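Local coordinates for protein (S)-2-haloacid dehalogenase 4A (Burkholderia cepacia, PDB 2NO4) that catalyses the hydrolytic dehalogenation of short-chain (S)-2-haloalkanoic acids, inverting the configuration of the carbon that carried the halogen to give (R)-2-hydroxyalkanoic acids, at residues 50-54 with 97-101; 167-171 with 193-199. One frame throughout, in Å; residues are numbered along the deposited sequence.

In the fold
The two contacts lie on opposite sides of the chain's centre, one in the all-helical part and the other against the parallel sheet of the HAD-superfamily core. Their centres are 26 Å apart and their nearest atoms about 11 Å, so they do not touch. Both nevertheless lie near the active site, where Asp20 is the nucleophile. Interaction 1 includes Arg51, which binds the haloacid, and brings Tyr101 to about 4 Å from Tyr22, side chain to side chain. Interaction 2 holds Tyr167, probably important for catalysis, whose side chain is about 4 Å from that of Lys161. The side chain of Asn129, a substrate-binding residue, lies about 7 Å from those of both Gln54 and Tyr167.

Interaction 1: residues 50-54 with 97-101; sequences WRQRQ and LMSAY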
loop_
_atom_site.group_PDB
_atom_site.type_symbol
_atom_site.label_atom_id
_atom_site.label_comp_id
_atom_site.label_asym_id
_atom_site.label_seq_id
_atom_site.Cartn_x
_atom_site.Cartn_y
_atom_site.Cartn_z
ATOM N N TRP B 50 -2.041 8.084 8.521
ATOM C CA TRP B 50 -0.752 8.675 8.166
ATOM C C TRP B 50 0.230 7.568 7.722
ATOM O O TRP B 50 0.833 7.633 6.646
ATOM C CB TRP B 50 -0.190 9.434 9.358
ATOM C CG TRP B 50 1.106 10.202 9.128
ATOM C CD1 TRP B 50 1.763 10.419 7.958
ATOM C CD2 TRP B 50 1.836 10.867 10.143
ATOM N NE1 TRP B 50 2.900 11.183 8.195
ATOM C CE2 TRP B 50 2.936 11.497 9.531
ATOM C CE3 TRP B 50 1.639 11.020 11.530
ATOM C CZ2 TRP B 50 3.878 12.237 10.265
ATOM C CZ3 TRP B 50 2.583 11.786 12.268
ATOM C CH2 TRP B 50 3.671 12.384 11.614
ATOM N N ARG B 51 0.390 6.567 8.585
ATOM C CA ARG B 51 1.290 5.456 8.327
ATOM C C ARG B 51 0.922 4.682 7.043
ATOM O O ARG B 51 1.790 4.398 6.221
ATOM C CB ARG B 51 1.323 4.522 9.574
ATOM C CG ARG B 51 2.050 3.172 9.354
ATOM C CD ARG B 51 3.526 3.373 9.133
ATOM N NE ARG B 51 4.277 2.121 9.246
ATOM C CZ ARG B 51 5.555 1.984 8.894
ATOM N NH1 ARG B 51 6.216 3.010 8.393
ATOM N NH2 ARG B 51 6.162 0.805 9.019
ATOM N N GLN B 52 -0.351 4.343 6.883
ATOM C CA GLN B 52 -0.831 3.588 5.733
ATOM C C GLN B 52 -0.572 4.335 4.415
ATOM O O GLN B 52 -0.128 3.721 3.428
ATOM C CB GLN B 52 -2.357 3.258 5.864
ATOM C CG GLN B 52 -2.937 2.386 4.652
ATOM C CD GLN B 52 -3.302 3.203 3.355
ATOM O OE1 GLN B 52 -3.809 4.324 3.461
ATOM N NE2 GLN B 52 -3.096 2.601 2.140
ATOM N N ARG B 53 -0.859 5.641 4.399
ATOM C CA ARG B 53 -0.688 6.430 3.176
ATOM C C ARG B 53 0.801 6.658 2.865
ATOM O O ARG B 53 1.179 6.655 1.705
ATOM C CB ARG B 53 -1.373 7.807 3.248
ATOM C CG ARG B 53 -2.819 7.808 2.817
ATOM C CD ARG B 53 -3.049 7.052 1.477
ATOM N NE ARG B 53 -4.319 7.432 0.836
ATOM C CZ ARG B 53 -5.516 6.894 1.120
ATOM N NH1 ARG B 53 -6.588 7.321 0.489
ATOM N NH2 ARG B 53 -5.665 5.952 2.061
ATOM N N GLN B 54 1.608 6.842 3.910
ATOM C CA GLN B 54 3.066 7.028 3.731
ATOM C C GLN B 54 3.629 5.835 2.953
ATOM O O GLN B 54 4.373 6.012 1.974
ATOM C CB GLN B 54 3.764 7.215 5.071
ATOM C CG GLN B 54 5.318 7.170 5.094
ATOM C CD GLN B 54 5.840 6.885 6.499
ATOM O OE1 GLN B 54 5.528 5.836 7.078
ATOM N NE2 GLN B 54 6.624 7.839 7.078
ATOM N N LEU B 97 3.730 17.572 14.399
ATOM C CA LEU B 97 3.780 16.118 14.091
ATOM C C LEU B 97 4.996 15.737 13.220
ATOM O O LEU B 97 5.641 14.713 13.455
ATOM C CB LEU B 97 2.443 15.661 13.507
ATOM C CG LEU B 97 1.253 15.590 14.496
ATOM C CD1 LEU B 97 -0.021 15.142 13.780
ATOM C CD2 LEU B 97 1.553 14.644 15.628
ATOM N N MET B 98 5.332 16.592 12.254
ATOM C CA MET B 98 6.569 16.428 11.460
ATOM C C MET B 98 7.849 16.563 12.309
ATOM O O MET B 98 8.799 15.799 12.116
ATOM C CB MET B 98 6.583 17.398 10.264
ATOM C CG MET B 98 5.513 17.116 9.186
ATOM S SD MET B 98 5.531 15.430 8.480
ATOM C CE MET B 98 7.018 15.435 7.454
ATOM N N SER B 99 7.875 17.511 13.261
ATOM C CA SER B 99 9.025 17.628 14.178
ATOM C C SER B 99 9.163 16.406 15.044
ATOM O O SER B 99 10.266 15.955 15.289
ATOM C CB SER B 99 8.916 18.839 15.109
ATOM O OG SER B 99 8.830 19.987 14.324
ATOM N N ALA B 100 8.036 15.866 15.500
ATOM C CA ALA B 100 8.062 14.659 16.301
ATOM C C ALA B 100 8.557 13.472 15.486
ATOM O O ALA B 100 9.284 12.631 15.990
ATOM C CB ALA B 100 6.678 14.398 16.908
ATOM N N TYR B 101 8.204 13.422 14.209
ATOM C CA TYR B 101 8.610 12.339 13.345
ATOM C C TYR B 101 10.113 12.399 13.093
ATOM O O TYR B 101 10.794 11.374 12.983
ATOM C CB TYR B 101 7.849 12.393 11.997
ATOM C CG TYR B 101 7.734 11.009 11.380
ATOM C CD1 TYR B 101 6.577 10.236 11.572
ATOM C CD2 TYR B 101 8.803 10.441 10.655
ATOM C CE1 TYR B 101 6.474 8.962 11.037
ATOM C CE2 TYR B 101 8.709 9.160 10.138
ATOM C CZ TYR B 101 7.535 8.437 10.338
ATOM O OH TYR B 101 7.427 7.191 9.821
HETATM O O HOH W 1 5.072 6.133 9.808
#
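Tyr101 and Trp50 reach toward each other from helices whose segment axes stay 14.7 Å apart at closest approach and make an angle of 71°, so large side chains must bridge the gap. Trp50 is long enough to do so: with CG anti to the backbone N, the indole extends to the other helix and meets three residues with its six-membered ring. CH2 lies 3.6 Å from the carbonyl O of Leu97, which sits at the ring edge, near its plane. The CB of Leu97 adds apolar packing against the same end of the indole. CZ2 approaches Met98 SD at 4.0 Å, a Met-aromatic contact in which the sulfur lies obliquely to the ring; the bent, flexible thioether fits itself to the indole. CZ2 also lies 3.6 Å from Tyr101 CD1, and the two rings overlap obliquely, their planes at 49°, neither stacked nor edge-to-face. The pyrrole nitrogen, NE1, is satisfied by Thr74 O of helix 70-84.

Farther along the tyrosine, the contact turns polar. The extended Gln54 directs NE2 to Tyr101 OH at 2.9 Å in a nearly straight bond (170°), with the hydroxyl almost exactly in the amide plane and the tyrosine ring turned nearly perpendicular to the amide. A water joins Gln54 OE1 to the same hydroxyl, while Arg51 NH1 donates to OE1 over 3.2 Å. Glutamine suits this buried place because one amide can serve all of these partners and Thr74 OG1, which also bonds NE2; these bonds hold its flat group against rotation. The result is helix packing in the all-helical cap of an L-2-haloacid dehalogenase, with a polar network that includes Arg51, a residue that binds the haloacid.

Interaction 2: residues 167-171 with 193-199; sequences YQFAC and GAGKFGF
Tyr167 packs against Gly193, Ala194, Phe197 and Phe199 with no hydrogen bond across the contact. The short helical segments cross at -62°, their axes 11.1 Å apart.

Two CH-pi contacts use ring faces. Ala194 CB sits 4.2 Å from the centroid of the Tyr167 ring, and Tyr167 CB lies 3.7 Å from that of Phe197. Small residues suit this part of helix 188-197, where the tyrosine ring lies against the backbone: without a side chain, Gly193 lets Tyr167 CE2 within 3.4 Å of its C, and Ala194 N lies over one face.

The Tyr167 and Phe199 rings are nearly perpendicular, at 86°, but meet obliquely. Cys171, with SG anti to its carbonyl carbon, rests its compact thiol against the neighbouring edges of both phenylalanine rings, near the plane of each, 3.6 Å from Phe197 CE2 and 3.5 Å from Phe199 CE1. Ala170 CB adds packing at the rim of Phe199.

Backbone bonds bring Phe199 next to Phe197, whose CD2 lies over one face of the Phe199 ring. In a Schellman motif, Phe199 N bonds Ala194 O at 3.0 Å and Gly198 N makes a weak bond to Gly195 O, with Gly198 at positive phi as the C-prime residue ending the helix.

This is helix packing beside the Rossmann-like sheet of the HAD core, where Asp190 bonds Tyr167 OH, consistent with a tyrosine held near Lys161 at the active site.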
loop_
_atom_site.group_PDB
_atom_site.type_symbol
_atom_site.label_atom_id
_atom_site.label_comp_id
_atom_site.label_asym_id
_atom_site.label_seq_id
_atom_site.Cartn_x
_atom_site.Cartn_y
_atom_site.Cartn_z
ATOM N N TYR B 167 17.539 -4.199 -1.626
ATOM C CA TYR B 167 18.246 -5.242 -0.889
ATOM C C TYR B 167 19.619 -5.525 -1.529
ATOM O O TYR B 167 20.596 -5.749 -0.817
ATOM C CB TYR B 167 17.382 -6.525 -0.768
ATOM C CG TYR B 167 16.004 -6.203 -0.188
ATOM C CD1 TYR B 167 15.880 -5.746 1.139
ATOM C CD2 TYR B 167 14.845 -6.307 -0.971
ATOM C CE1 TYR B 167 14.635 -5.424 1.692
ATOM C CE2 TYR B 167 13.570 -5.968 -0.424
ATOM C CZ TYR B 167 13.490 -5.540 0.917
ATOM O OH TYR B 167 12.287 -5.186 1.492
ATOM N N GLN B 168 19.677 -5.512 -2.865
ATOM C CA GLN B 168 20.934 -5.694 -3.615
ATOM C C GLN B 168 21.928 -4.575 -3.308
ATOM O O GLN B 168 23.114 -4.839 -3.127
ATOM C CB GLN B 168 20.676 -5.773 -5.131
ATOM C CG GLN B 168 21.933 -6.055 -5.987
ATOM C CD GLN B 168 22.571 -7.380 -5.628
ATOM O OE1 GLN B 168 23.728 -7.431 -5.235
ATOM N NE2 GLN B 168 21.825 -8.449 -5.744
ATOM N N PHE B 169 21.433 -3.339 -3.252
ATOM C CA PHE B 169 22.211 -2.165 -2.821
ATOM C C PHE B 169 22.945 -2.393 -1.479
ATOM O O PHE B 169 24.121 -2.024 -1.347
ATOM C CB PHE B 169 21.299 -0.916 -2.759
ATOM C CG PHE B 169 22.010 0.361 -2.354
ATOM C CD1 PHE B 169 22.942 0.977 -3.210
ATOM C CD2 PHE B 169 21.733 0.973 -1.128
ATOM C CE1 PHE B 169 23.591 2.190 -2.824
ATOM C CE2 PHE B 169 22.386 2.160 -0.746
ATOM C CZ PHE B 169 23.306 2.763 -1.594
ATOM N N ALA B 170 22.251 -2.980 -0.496
ATOM C CA ALA B 170 22.840 -3.329 0.803
ATOM C C ALA B 170 23.989 -4.348 0.656
ATOM O O ALA B 170 25.036 -4.186 1.270
ATOM C CB ALA B 170 21.722 -3.877 1.788
ATOM N N CYS B 171 23.765 -5.411 -0.125
ATOM C CA CYS B 171 24.803 -6.399 -0.440
ATOM C C CYS B 171 26.015 -5.718 -1.055
ATOM O O CYS B 171 27.122 -5.918 -0.587
ATOM C CB CYS B 171 24.284 -7.456 -1.414
ATOM S SG CYS B 171 23.072 -8.502 -0.696
ATOM N N GLY B 193 9.856 -9.025 0.889
ATOM C CA GLY B 193 10.824 -8.603 -0.112
ATOM C C GLY B 193 12.244 -9.085 0.145
ATOM O O GLY B 193 12.891 -9.606 -0.774
ATOM N N ALA B 194 12.718 -8.909 1.387
ATOM C CA ALA B 194 14.045 -9.332 1.820
ATOM C C ALA B 194 14.231 -10.844 1.740
ATOM O O ALA B 194 15.296 -11.328 1.335
ATOM C CB ALA B 194 14.298 -8.841 3.287
ATOM N N GLY B 195 13.202 -11.581 2.117
ATOM C CA GLY B 195 13.222 -13.059 2.124
ATOM C C GLY B 195 13.234 -13.596 0.705
ATOM O O GLY B 195 14.052 -14.487 0.362
ATOM N N LYS B 196 12.356 -13.047 -0.137
ATOM C CA LYS B 196 12.374 -13.402 -1.568
ATOM C C LYS B 196 13.711 -13.068 -2.238
ATOM O O LYS B 196 14.220 -13.864 -3.009
ATOM C CB LYS B 196 11.232 -12.775 -2.336
ATOM C CG LYS B 196 11.042 -13.464 -3.690
ATOM C CD LYS B 196 9.948 -12.838 -4.451
ATOM C CE LYS B 196 10.229 -13.039 -5.933
ATOM N NZ LYS B 196 9.984 -14.451 -6.274
ATOM N N PHE B 197 14.287 -11.917 -1.920
ATOM C CA PHE B 197 15.634 -11.570 -2.372
ATOM C C PHE B 197 16.708 -12.579 -1.919
ATOM O O PHE B 197 17.681 -12.852 -2.658
ATOM C CB PHE B 197 16.001 -10.136 -1.925
ATOM C CG PHE B 197 17.401 -9.729 -2.316
ATOM C CD1 PHE B 197 17.670 -9.331 -3.627
ATOM C CD2 PHE B 197 18.441 -9.776 -1.386
ATOM C CE1 PHE B 197 18.971 -8.989 -4.040
ATOM C CE2 PHE B 197 19.743 -9.421 -1.760
ATOM C CZ PHE B 197 20.010 -9.041 -3.099
ATOM N N GLY B 198 16.555 -13.143 -0.720
ATOM C CA GLY B 198 17.538 -14.117 -0.225
ATOM C C GLY B 198 18.203 -13.850 1.122
ATOM O O GLY B 198 19.041 -14.650 1.556
ATOM N N PHE B 199 17.859 -12.743 1.790
ATOM C CA PHE B 199 18.380 -12.513 3.163
ATOM C C PHE B 199 17.749 -13.509 4.117
ATOM O O PHE B 199 16.674 -13.985 3.842
ATOM C CB PHE B 199 18.019 -11.136 3.690
ATOM C CG PHE B 199 18.735 -9.994 3.024
ATOM C CD1 PHE B 199 19.925 -10.186 2.317
ATOM C CD2 PHE B 199 18.213 -8.706 3.134
ATOM C CE1 PHE B 199 20.609 -9.076 1.715
ATOM C CE2 PHE B 199 18.864 -7.591 2.550
ATOM C CZ PHE B 199 20.088 -7.786 1.849
#